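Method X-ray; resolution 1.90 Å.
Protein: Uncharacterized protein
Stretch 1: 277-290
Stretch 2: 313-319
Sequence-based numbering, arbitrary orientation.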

# COMPACT_ATOMS: atom_id res chain seq x y z
N TYR A 277 3.50 -8.50 -9.02
CA TYR A 277 2.54 -9.57 -9.36
C TYR A 277 1.82 -10.14 -8.12
O TYR A 277 2.42 -10.31 -7.06
CB TYR A 277 3.26 -10.71 -10.10
CG TYR A 277 2.35 -11.88 -10.43
CD1 TYR A 277 1.22 -11.71 -11.23
CD2 TYR A 277 2.58 -13.15 -9.90
CE1 TYR A 277 0.36 -12.77 -11.51
CE2 TYR A 277 1.73 -14.22 -10.18
CZ TYR A 277 0.61 -14.02 -10.98
OH TYR A 277 -0.25 -15.06 -11.27
N ALA A 278 0.52 -10.43 -8.28
CA ALA A 278 -0.37 -11.07 -7.29
C ALA A 278 -0.66 -10.22 -6.04
O ALA A 278 -1.19 -10.77 -5.07
CB ALA A 278 0.20 -12.42 -6.87
N PHE A 279 -0.38 -8.89 -6.07
CA PHE A 279 -0.64 -8.04 -4.91
C PHE A 279 -2.13 -7.72 -4.81
O PHE A 279 -2.81 -7.60 -5.83
CB PHE A 279 0.20 -6.75 -4.97
CG PHE A 279 1.66 -7.01 -4.67
CD1 PHE A 279 2.14 -6.99 -3.37
CD2 PHE A 279 2.55 -7.30 -5.70
CE1 PHE A 279 3.48 -7.24 -3.10
CE2 PHE A 279 3.90 -7.55 -5.42
CZ PHE A 279 4.35 -7.53 -4.13
N ASN A 280 -2.64 -7.62 -3.58
CA ASN A 280 -4.05 -7.34 -3.29
C ASN A 280 -4.32 -5.88 -2.95
O ASN A 280 -5.48 -5.47 -3.00
CB ASN A 280 -4.51 -8.19 -2.09
CG ASN A 280 -4.50 -9.67 -2.37
OD1 ASN A 280 -4.80 -10.11 -3.48
ND2 ASN A 280 -4.17 -10.47 -1.36
N ASP A 281 -3.30 -5.13 -2.53
CA ASP A 281 -3.51 -3.75 -2.12
C ASP A 281 -2.26 -2.95 -2.37
O ASP A 281 -1.16 -3.51 -2.46
CB ASP A 281 -3.91 -3.70 -0.63
CG ASP A 281 -2.81 -4.22 0.26
OD1 ASP A 281 -2.43 -5.40 0.09
OD2 ASP A 281 -2.28 -3.44 1.06
N VAL A 282 -2.43 -1.65 -2.48
CA VAL A 282 -1.33 -0.74 -2.78
C VAL A 282 -0.32 -0.66 -1.60
O VAL A 282 0.87 -0.75 -1.88
CB VAL A 282 -1.88 0.63 -3.22
CG1 VAL A 282 -0.77 1.68 -3.30
CG2 VAL A 282 -2.58 0.49 -4.58
N PRO A 283 -0.71 -0.52 -0.31
CA PRO A 283 0.31 -0.47 0.75
C PRO A 283 1.26 -1.68 0.73
O PRO A 283 2.46 -1.49 0.93
CB PRO A 283 -0.53 -0.44 2.03
CG PRO A 283 -1.77 0.32 1.60
CD PRO A 283 -2.06 -0.27 0.24
N THR A 284 0.75 -2.90 0.45
CA THR A 284 1.63 -4.08 0.40
C THR A 284 2.57 -4.00 -0.79
O THR A 284 3.76 -4.29 -0.66
CB THR A 284 0.83 -5.39 0.36
OG1 THR A 284 -0.10 -5.38 1.43
CG2 THR A 284 1.72 -6.62 0.47
N LEU A 285 2.05 -3.64 -1.96
CA LEU A 285 2.86 -3.47 -3.16
C LEU A 285 3.99 -2.44 -2.96
O LEU A 285 5.12 -2.70 -3.34
CB LEU A 285 1.98 -3.01 -4.34
CG LEU A 285 2.74 -2.66 -5.61
CD1 LEU A 285 3.24 -3.91 -6.32
CD2 LEU A 285 1.93 -1.83 -6.46
N ILE A 286 3.65 -1.25 -2.43
CA ILE A 286 4.63 -0.18 -2.19
C ILE A 286 5.69 -0.65 -1.20
O ILE A 286 6.87 -0.37 -1.41
CB ILE A 286 3.92 1.12 -1.73
CG1 ILE A 286 3.14 1.73 -2.93
CG2 ILE A 286 4.93 2.14 -1.12
CD1 ILE A 286 3.99 2.54 -3.94
N HIS A 287 5.29 -1.37 -0.14
CA HIS A 287 6.25 -1.92 0.81
C HIS A 287 7.28 -2.82 0.10
O HIS A 287 8.47 -2.75 0.42
CB HIS A 287 5.54 -2.72 1.93
CG HIS A 287 6.48 -3.55 2.75
ND1 HIS A 287 6.65 -4.90 2.49
CD2 HIS A 287 7.34 -3.18 3.72
CE1 HIS A 287 7.57 -5.31 3.35
NE2 HIS A 287 8.02 -4.31 4.10
N SER A 288 6.84 -3.67 -0.85
CA SER A 288 7.75 -4.56 -1.56
C SER A 288 8.69 -3.77 -2.47
O SER A 288 9.88 -4.10 -2.52
CB SER A 288 6.99 -5.61 -2.36
OG SER A 288 6.32 -6.49 -1.47
N TRP A 289 8.20 -2.71 -3.13
CA TRP A 289 9.07 -1.86 -3.97
C TRP A 289 10.04 -1.05 -3.09
O TRP A 289 11.23 -0.96 -3.42
CB TRP A 289 8.25 -0.93 -4.87
CG TRP A 289 7.53 -1.63 -5.99
CD1 TRP A 289 7.57 -2.95 -6.29
CD2 TRP A 289 6.64 -1.02 -6.93
NE1 TRP A 289 6.79 -3.21 -7.39
CE2 TRP A 289 6.16 -2.05 -7.77
CE3 TRP A 289 6.18 0.29 -7.14
CZ2 TRP A 289 5.29 -1.80 -8.84
CZ3 TRP A 289 5.33 0.53 -8.20
CH2 TRP A 289 4.89 -0.50 -9.03
N MSE A 290 9.56 -0.51 -1.96
CA MSE A 290 10.40 0.27 -1.03
C MSE A 290 11.52 -0.60 -0.40
O MSE A 290 12.53 -0.05 0.02
CB MSE A 290 9.55 0.88 0.10
CG MSE A 290 8.61 2.03 -0.33
SE MSE A 290 9.52 3.64 -0.84
CE MSE A 290 10.50 4.05 0.77
N ARG A 313 -6.00 -6.88 -12.65
CA ARG A 313 -6.13 -8.12 -11.91
C ARG A 313 -4.98 -8.23 -10.89
O ARG A 313 -4.93 -7.40 -9.97
CB ARG A 313 -6.24 -9.34 -12.85
N ASP A 314 -4.04 -9.17 -11.09
CA ASP A 314 -2.94 -9.42 -10.17
C ASP A 314 -1.72 -8.52 -10.42
O ASP A 314 -0.84 -8.48 -9.55
CB ASP A 314 -2.54 -10.91 -10.30
CG ASP A 314 -3.45 -11.85 -9.53
OD1 ASP A 314 -4.61 -11.48 -9.26
OD2 ASP A 314 -3.00 -12.98 -9.22
N TYR A 315 -1.64 -7.79 -11.55
CA TYR A 315 -0.45 -7.00 -11.88
C TYR A 315 -0.56 -5.49 -11.62
O TYR A 315 -1.62 -4.89 -11.81
CB TYR A 315 -0.09 -7.19 -13.35
CG TYR A 315 0.56 -8.51 -13.68
CD1 TYR A 315 1.95 -8.63 -13.77
CD2 TYR A 315 -0.20 -9.62 -14.02
CE1 TYR A 315 2.55 -9.83 -14.13
CE2 TYR A 315 0.39 -10.83 -14.38
CZ TYR A 315 1.77 -10.93 -14.44
OH TYR A 315 2.39 -12.12 -14.78
N TYR A 316 0.58 -4.89 -11.25
CA TYR A 316 0.77 -3.47 -11.04
C TYR A 316 1.99 -3.03 -11.82
O TYR A 316 3.04 -3.61 -11.62
CB TYR A 316 0.98 -3.17 -9.55
CG TYR A 316 -0.28 -3.17 -8.71
CD1 TYR A 316 -0.82 -4.36 -8.22
CD2 TYR A 316 -0.86 -1.98 -8.29
CE1 TYR A 316 -1.93 -4.36 -7.39
CE2 TYR A 316 -1.97 -1.97 -7.45
CZ TYR A 316 -2.51 -3.16 -7.00
OH TYR A 316 -3.60 -3.12 -6.17
N SER A 317 1.88 -2.02 -12.69
CA SER A 317 3.02 -1.51 -13.46
C SER A 317 3.08 -0.00 -13.33
O SER A 317 2.04 0.64 -13.44
CB SER A 317 2.88 -1.90 -14.93
OG SER A 317 3.81 -1.21 -15.74
N LEU A 318 4.28 0.57 -13.10
CA LEU A 318 4.46 2.02 -12.99
C LEU A 318 5.72 2.43 -13.73
O LEU A 318 6.82 2.04 -13.34
CB LEU A 318 4.53 2.45 -11.51
CG LEU A 318 4.43 3.96 -11.23
CD1 LEU A 318 3.10 4.56 -11.75
CD2 LEU A 318 4.55 4.24 -9.74
N ILE A 319 5.55 3.20 -14.82
CA ILE A 319 6.66 3.69 -15.64
C ILE A 319 7.01 5.08 -15.14
O ILE A 319 6.11 5.88 -14.90
CB ILE A 319 6.27 3.69 -17.14
CG1 ILE A 319 5.97 2.25 -17.61
CG2 ILE A 319 7.39 4.33 -17.99
CD1 ILE A 319 5.38 2.15 -18.96

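A single side chain, Tyr-316, supplies most of what the strand 315-319 offers to the other stretch: 140 Å² of its surface is covered, and its ring meets both the loop and the helix 282-290. Leu-285 CD2 lies 3.3 Å from Tyr-316 CD2 and Val-282 CG2 3.8 Å from Tyr-316 CE2, both oblique to the ring, while Phe-279 O sits near the ring plane, 3.7 Å from Tyr-316 CE1. The flat, apolar ring suits this buried site; its hydroxyl is hydrogen-bonded elsewhere in the structure.

Strand alternation extends the packing. Tyr-316 and Leu-318 point toward the first stretch, Ser-317 away, and Trp-289, also directed toward its partner, places CH2 3.9 Å from Leu-318 CB. This wide indole helps span axes that approach no closer than 10.9 Å.

Polar contact across the stretches is sparse. The one hydrogen bond, Ala-278 N to Asp-314 O, is short at 2.7 Å but weak, its N-H...O angle being 125°. Beside it, Tyr-277 CD1 lies over one face of the Tyr-315 ring, 3.3 Å from Tyr-315 CZ; the ring planes are inclined at 46°.

Asp-281 caps the helix, its OD2 accepting from Thr-284 N at 3.1 Å, just before the turn that carries Val-282 and Leu-285 to Tyr-316.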